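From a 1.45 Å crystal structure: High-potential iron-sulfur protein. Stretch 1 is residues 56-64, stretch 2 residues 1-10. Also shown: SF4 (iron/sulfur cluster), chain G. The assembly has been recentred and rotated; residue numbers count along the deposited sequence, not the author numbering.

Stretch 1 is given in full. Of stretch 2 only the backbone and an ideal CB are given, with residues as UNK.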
ATOM      1  N   LEU A  56      -4.203  -2.410   2.214  1.00 17.95           N
ATOM      2  CA  LEU A  56      -3.761  -1.324   1.390  1.00 17.62           C
ATOM      3  C   LEU A  56      -4.501  -0.026   1.690  1.00 17.39           C
ATOM      4  O   LEU A  56      -4.129   0.971   1.094  1.00 16.95           O
ATOM      5  CB  LEU A  56      -3.917  -1.659  -0.108  1.00 17.05           C
ATOM      6  CG  LEU A  56      -3.179  -2.962  -0.485  1.00 16.91           C
ATOM      7  CD1 LEU A  56      -3.366  -3.269  -1.964  1.00 17.29           C
ATOM      8  CD2 LEU A  56      -1.704  -2.895  -0.131  1.00 17.34           C
ATOM      9  N   PHE A  57      -5.584  -0.123   2.471  1.00 17.69           N
ATOM     10  CA  PHE A  57      -6.427   1.045   2.741  1.00 17.05           C
ATOM     11  C   PHE A  57      -6.644   1.272   4.229  1.00 18.52           C
ATOM     12  O   PHE A  57      -7.637   0.912   4.850  1.00 19.23           O
ATOM     13  CB  PHE A  57      -7.782   0.859   2.011  1.00 16.50           C
ATOM     14  CG  PHE A  57      -7.609   0.913   0.514  1.00 14.78           C
ATOM     15  CD1 PHE A  57      -7.584  -0.260  -0.248  1.00 15.63           C
ATOM     16  CD2 PHE A  57      -7.430   2.117  -0.139  1.00 14.56           C
ATOM     17  CE1 PHE A  57      -7.369  -0.178  -1.611  1.00 15.12           C
ATOM     18  CE2 PHE A  57      -7.242   2.214  -1.500  1.00 15.16           C
ATOM     19  CZ  PHE A  57      -7.206   1.029  -2.246  1.00 15.02           C
ATOM     20  N   ALA A  58      -5.670   1.929   4.858  1.00 18.16           N
ATOM     21  CA  ALA A  58      -5.690   2.225   6.278  1.00 18.66           C
ATOM     22  C   ALA A  58      -6.822   3.168   6.672  1.00 18.80           C
ATOM     23  O   ALA A  58      -7.177   4.088   5.958  1.00 18.81           O
ATOM     24  CB  ALA A  58      -4.365   2.866   6.694  1.00 20.17           C
ATOM     25  N   GLY A  59      -7.416   2.856   7.807  1.00 18.88           N
ATOM     26  CA  GLY A  59      -8.440   3.626   8.472  1.00 18.57           C
ATOM     27  C   GLY A  59      -9.831   3.545   7.894  1.00 17.98           C
ATOM     28  O   GLY A  59     -10.772   4.160   8.363  1.00 18.07           O
ATOM     29  N   LYS A  60      -9.952   2.734   6.847  1.00 17.62           N
ATOM     30  CA  LYS A  60     -11.180   2.625   6.072  1.00 17.02           C
ATOM     31  C   LYS A  60     -11.549   1.176   5.800  1.00 16.84           C
ATOM     32  O   LYS A  60     -10.952   0.243   6.319  1.00 19.05           O
ATOM     33  CB  LYS A  60     -10.990   3.400   4.766  1.00 17.03           C
ATOM     34  CG  LYS A  60     -10.719   4.877   4.908  1.00 16.97           C
ATOM     35  CD  LYS A  60     -11.008   5.759   3.732  1.00 17.26           C
ATOM     36  CE  LYS A  60     -10.643   7.211   3.989  1.00 18.22           C
ATOM     37  NZ  LYS A  60     -11.176   8.140   2.962  1.00 18.31           N
ATOM     38  N   GLU A  61     -12.639   1.007   5.059  1.00 15.90           N
ATOM     39  CA  GLU A  61     -13.101  -0.306   4.642  1.00 16.50           C
ATOM     40  C   GLU A  61     -13.385  -0.243   3.140  1.00 15.44           C
ATOM     41  O   GLU A  61     -13.659   0.824   2.594  1.00 15.18           O
ATOM     42  CB  GLU A  61     -14.360  -0.762   5.388  1.00 18.96           C
ATOM     43  CG  GLU A  61     -14.028  -1.167   6.821  1.00 22.26           C
ATOM     44  CD  GLU A  61     -15.154  -1.714   7.646  1.00 24.59           C
ATOM     45  OE1 GLU A  61     -14.846  -2.235   8.739  1.00 27.38           O
ATOM     46  OE2 GLU A  61     -16.325  -1.612   7.256  1.00 26.52           O
ATOM     47  N   VAL A  62     -13.252  -1.411   2.506  1.00 15.40           N
ATOM     48  CA  VAL A  62     -13.573  -1.533   1.088  1.00 15.10           C
ATOM     49  C   VAL A  62     -14.891  -2.289   0.943  1.00 14.95           C
ATOM     50  O   VAL A  62     -15.309  -2.975   1.883  1.00 16.47           O
ATOM     51  CB  VAL A  62     -12.464  -2.255   0.298  1.00 14.95           C
ATOM     52  CG1 VAL A  62     -11.186  -1.411   0.301  1.00 15.41           C
ATOM     53  CG2 VAL A  62     -12.189  -3.660   0.824  1.00 15.63           C
ATOM     54  N   VAL A  63     -15.540  -2.159  -0.195  1.00 14.86           N
ATOM     55  CA  VAL A  63     -16.798  -2.863  -0.467  1.00 14.84           C
ATOM     56  C   VAL A  63     -16.437  -4.224  -1.043  1.00 14.94           C
ATOM     57  O   VAL A  63     -15.608  -4.325  -1.966  1.00 14.58           O
ATOM     58  CB  VAL A  63     -17.676  -2.052  -1.421  1.00 16.04           C
ATOM     59  CG1 VAL A  63     -18.948  -2.795  -1.805  1.00 15.99           C
ATOM     60  CG2 VAL A  63     -18.045  -0.742  -0.728  1.00 16.16           C
ATOM     61  N   ALA A  64     -17.075  -5.299  -0.571  1.00 15.43           N
ATOM     62  CA  ALA A  64     -16.752  -6.661  -0.966  1.00 15.51           C
ATOM     63  C   ALA A  64     -16.917  -6.933  -2.452  1.00 14.28           C
ATOM     64  O   ALA A  64     -16.186  -7.753  -3.046  1.00 15.40           O
ATOM     65  CB  ALA A  64     -17.568  -7.627  -0.134  1.00 16.86           C
ATOM     66  N   UNK A   1     -17.068  -0.770  12.284  1.00 32.00           N
ATOM     67  CA  UNK A   1     -17.167  -0.261  10.891  1.00 30.48           C
ATOM     68  C   UNK A   1     -16.517   1.109  10.747  1.00 29.41           C
ATOM     69  O   UNK A   1     -16.797   2.056  11.489  1.00 30.80           O
ATOM     70  CB  UNK A   1     -18.631  -0.177  10.453  1.00 30.48           C
ATOM     71  N   UNK A   2     -15.737   1.243   9.693  1.00 26.71           N
ATOM     72  CA  UNK A   2     -15.017   2.459   9.367  1.00 23.16           C
ATOM     73  C   UNK A   2     -15.553   3.056   8.076  1.00 20.64           C
ATOM     74  O   UNK A   2     -16.260   2.401   7.305  1.00 20.95           O
ATOM     75  CB  UNK A   2     -13.517   2.183   9.250  1.00 23.16           C
ATOM     76  N   UNK A   3     -15.205   4.301   7.799  1.00 18.39           N
ATOM     77  CA  UNK A   3     -15.577   4.950   6.569  1.00 17.54           C
ATOM     78  C   UNK A   3     -15.111   4.124   5.371  1.00 16.31           C
ATOM     79  O   UNK A   3     -13.996   3.604   5.334  1.00 16.35           O
ATOM     80  CB  UNK A   3     -14.993   6.363   6.515  1.00 17.54           C
ATOM     81  N   UNK A   4     -15.960   4.088   4.347  1.00 15.99           N
ATOM     82  CA  UNK A   4     -15.563   3.395   3.127  1.00 14.93           C
ATOM     83  C   UNK A   4     -14.564   4.213   2.334  1.00 14.38           C
ATOM     84  O   UNK A   4     -14.575   5.446   2.276  1.00 15.52           O
ATOM     85  CB  UNK A   4     -16.788   3.084   2.264  1.00 14.93           C
ATOM     86  N   UNK A   5     -13.641   3.491   1.688  1.00 14.09           N
ATOM     87  CA  UNK A   5     -12.718   4.129   0.756  1.00 13.83           C
ATOM     88  C   UNK A   5     -13.505   4.904  -0.289  1.00 14.02           C
ATOM     89  O   UNK A   5     -14.536   4.418  -0.784  1.00 15.26           O
ATOM     90  CB  UNK A   5     -11.810   3.094   0.089  1.00 13.83           C
ATOM     91  N   UNK A   6     -13.108   6.113  -0.630  1.00 13.99           N
ATOM     92  CA  UNK A   6     -13.683   6.894  -1.719  1.00 14.41           C
ATOM     93  C   UNK A   6     -12.841   6.630  -2.969  1.00 14.93           C
ATOM     94  O   UNK A   6     -11.611   6.603  -2.900  1.00 15.63           O
ATOM     95  CB  UNK A   6     -13.727   8.385  -1.378  1.00 14.41           C
ATOM     96  N   UNK A   7     -13.475   6.507  -4.125  1.00 15.33           N
ATOM     97  CA  UNK A   7     -12.772   6.275  -5.375  1.00 15.88           C
ATOM     98  C   UNK A   7     -11.869   7.432  -5.748  1.00 16.27           C
ATOM     99  O   UNK A   7     -10.951   7.252  -6.551  1.00 17.21           O
ATOM    100  CB  UNK A   7     -13.774   6.017  -6.502  1.00 15.88           C
ATOM    101  N   UNK A   8     -12.103   8.625  -5.218  1.00 16.99           N
ATOM    102  CA  UNK A   8     -11.266   9.786  -5.444  1.00 17.44           C
ATOM    103  C   UNK A   8     -10.119   9.880  -4.443  1.00 16.58           C
ATOM    104  O   UNK A   8      -9.311  10.805  -4.554  1.00 18.49           O
ATOM    105  CB  UNK A   8     -12.116  11.057  -5.382  1.00 17.44           C
ATOM    106  N   UNK A   9     -10.046   9.018  -3.442  1.00 15.58           N
ATOM    107  CA  UNK A   9      -8.919   9.022  -2.502  1.00 15.71           C
ATOM    108  C   UNK A   9      -7.642   8.744  -3.294  1.00 15.27           C
ATOM    109  O   UNK A   9      -7.636   7.957  -4.237  1.00 15.72           O
ATOM    110  CB  UNK A   9      -9.113   7.989  -1.391  1.00 15.71           C
ATOM    111  N   UNK A  10      -6.533   9.381  -2.919  1.00 15.79           N
ATOM    112  CA  UNK A  10      -5.301   9.241  -3.681  1.00 15.87           C
ATOM    113  C   UNK A  10      -4.818   7.797  -3.779  1.00 15.74           C
ATOM    114  O   UNK A  10      -4.437   7.366  -4.881  1.00 16.27           O
ATOM    115  CB  UNK A  10      -4.206  10.104  -3.050  1.00 15.87           C
TER
HETATM  116 FE1  SF4 G  76     -10.103  -5.251  -2.739  1.00 14.06          FE
HETATM  117 FE2  SF4 G  76      -7.932  -6.929  -2.777  1.00 14.50          FE
HETATM  118 FE3  SF4 G  76      -7.946  -4.736  -1.196  1.00 14.90          FE
HETATM  119 FE4  SF4 G  76      -7.792  -4.471  -3.881  1.00 13.90          FE
HETATM  120  S1  SF4 G  76      -6.213  -5.507  -2.558  1.00 14.38           S
HETATM  121  S2  SF4 G  76      -9.184  -3.224  -2.483  1.00 13.26           S
HETATM  122  S3  SF4 G  76      -9.113  -6.200  -4.632  1.00 12.76           S
HETATM  123  S4  SF4 G  76      -9.362  -6.503  -0.947  1.00 14.54           S

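Position 1 begins the chain, and its CA-to-CB bond points sideways to stretch 1. The ideal CB lies 4.2 Å from Glu61 OE2, with nothing closing over it, so many side chains would fit. The residue is Ala1; its N stands 4.4 Å from Glu61 OE1, opposite charges near each other but beyond a salt bridge.

At position 2 the bond points toward stretch 1. The ideal CB is already 3.5 Å from Gly59 O and 4.0 Å from Lys60 CA, so a small side chain is the easiest choice. Ala2 fits, its methyl CB lying 3.9 Å from Lys60 CA.

Position 3 has phi/psi of -55/141, which proline readily adopts. Its carbonyl accepts a hydrogen bond from Glu61 (Glu61 N to the O of position 3, 2.9 Å), while its own nitrogen has no acceptor in stretch 1, so proline would give up no hydrogen bond to stretch 1, though other residues would serve. It is Pro3, whose CD packs 3.8 Å from Gly59 O.

Position 4 forms the single beta bridge with Glu61. Its CA-to-CB bond points away overall, yet Val63 CG2 is 5.0 Å from the ideal CB, within reach of a flexible apolar chain; a polar one could instead turn to open space. The deposited Leu4 (chi1 m, chi2 t) brings CD2 to 3.9 Å from Val63 CG2.

Position 5 donates its backbone N to Glu61 O at 2.8 Å, completing the pairing. The bond points sideways, and the ideal CB has Phe57 CD2 at 4.5 Å and Val62 CG1 at 4.6 Å: an apolar setting for a compact aliphatic residue such as valine or isoleucine. Val5 places CG2 3.6 Å from Phe57 CB and 3.8 Å from Val62 CG1.

Positions 6 to 9 make a type I turn, closed by the N of position 9 bonding to the O of position 6 at 2.9 Å. Stretch 1 asks little of positions 6, 7 and 8, and polar or small residues would do; they are Ala6, Glu7 and Thr8.

At position 9 the CA-to-CB bond points toward stretch 1, with Lys60 NZ 4.8 Å from the ideal CB. A short acid suits that charge, and asparagine could offer an oxygen without the charge. Asp9 forms a salt bridge, OD1 to Lys60 NZ at 2.8 Å, and the same OD1 accepts from Ala6 N at 3.0 Å, tying the turn to the lysine.

Position 10, helical and out of reach, tolerates many residues; it is Ala10.

Stretch 2, residues 1-10: AAPLVAETDA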
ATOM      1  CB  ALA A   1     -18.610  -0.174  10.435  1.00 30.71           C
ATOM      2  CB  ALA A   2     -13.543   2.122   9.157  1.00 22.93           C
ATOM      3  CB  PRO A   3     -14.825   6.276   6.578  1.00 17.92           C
ATOM      4  CG  PRO A   3     -14.682   6.544   8.039  1.00 19.09           C
ATOM      5  CD  PRO A   3     -14.366   5.199   8.636  1.00 19.69           C
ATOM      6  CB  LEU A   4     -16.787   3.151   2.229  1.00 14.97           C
ATOM      7  CG  LEU A   4     -17.817   2.145   2.760  1.00 15.65           C
ATOM      8  CD1 LEU A   4     -19.073   2.238   1.913  1.00 16.61           C
ATOM      9  CD2 LEU A   4     -17.259   0.740   2.796  1.00 16.95           C
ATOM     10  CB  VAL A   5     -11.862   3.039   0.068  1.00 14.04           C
ATOM     11  CG1 VAL A   5     -11.060   3.587  -1.099  1.00 14.55           C
ATOM     12  CG2 VAL A   5     -10.961   2.342   1.082  1.00 14.24           C
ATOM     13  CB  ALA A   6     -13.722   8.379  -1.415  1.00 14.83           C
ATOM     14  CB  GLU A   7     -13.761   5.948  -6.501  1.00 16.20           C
ATOM     15  CG  GLU A   7     -14.455   4.626  -6.278  1.00 16.90           C
ATOM     16  CD  GLU A   7     -15.508   4.261  -7.298  1.00 17.05           C
ATOM     17  OE1 GLU A   7     -16.228   3.296  -6.962  1.00 16.83           O
ATOM     18  OE2 GLU A   7     -15.587   4.942  -8.345  1.00 19.13           O
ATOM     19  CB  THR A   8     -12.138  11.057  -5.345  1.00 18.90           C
ATOM     20  OG1 THR A   8     -12.881  10.987  -4.128  1.00 20.01           O
ATOM     21  CG2 THR A   8     -13.033  11.172  -6.572  1.00 19.82           C
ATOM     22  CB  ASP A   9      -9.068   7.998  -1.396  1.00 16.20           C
ATOM     23  CG  ASP A   9     -10.138   8.275  -0.356  1.00 16.52           C
ATOM     24  OD1 ASP A   9     -10.523   7.357   0.405  1.00 16.19           O
ATOM     25  OD2 ASP A   9     -10.594   9.453  -0.300  1.00 18.29           O
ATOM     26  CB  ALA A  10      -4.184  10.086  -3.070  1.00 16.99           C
TER
HETATM   27  O   HOH W   1     -13.899   7.882   3.645  1.00 20.10           O
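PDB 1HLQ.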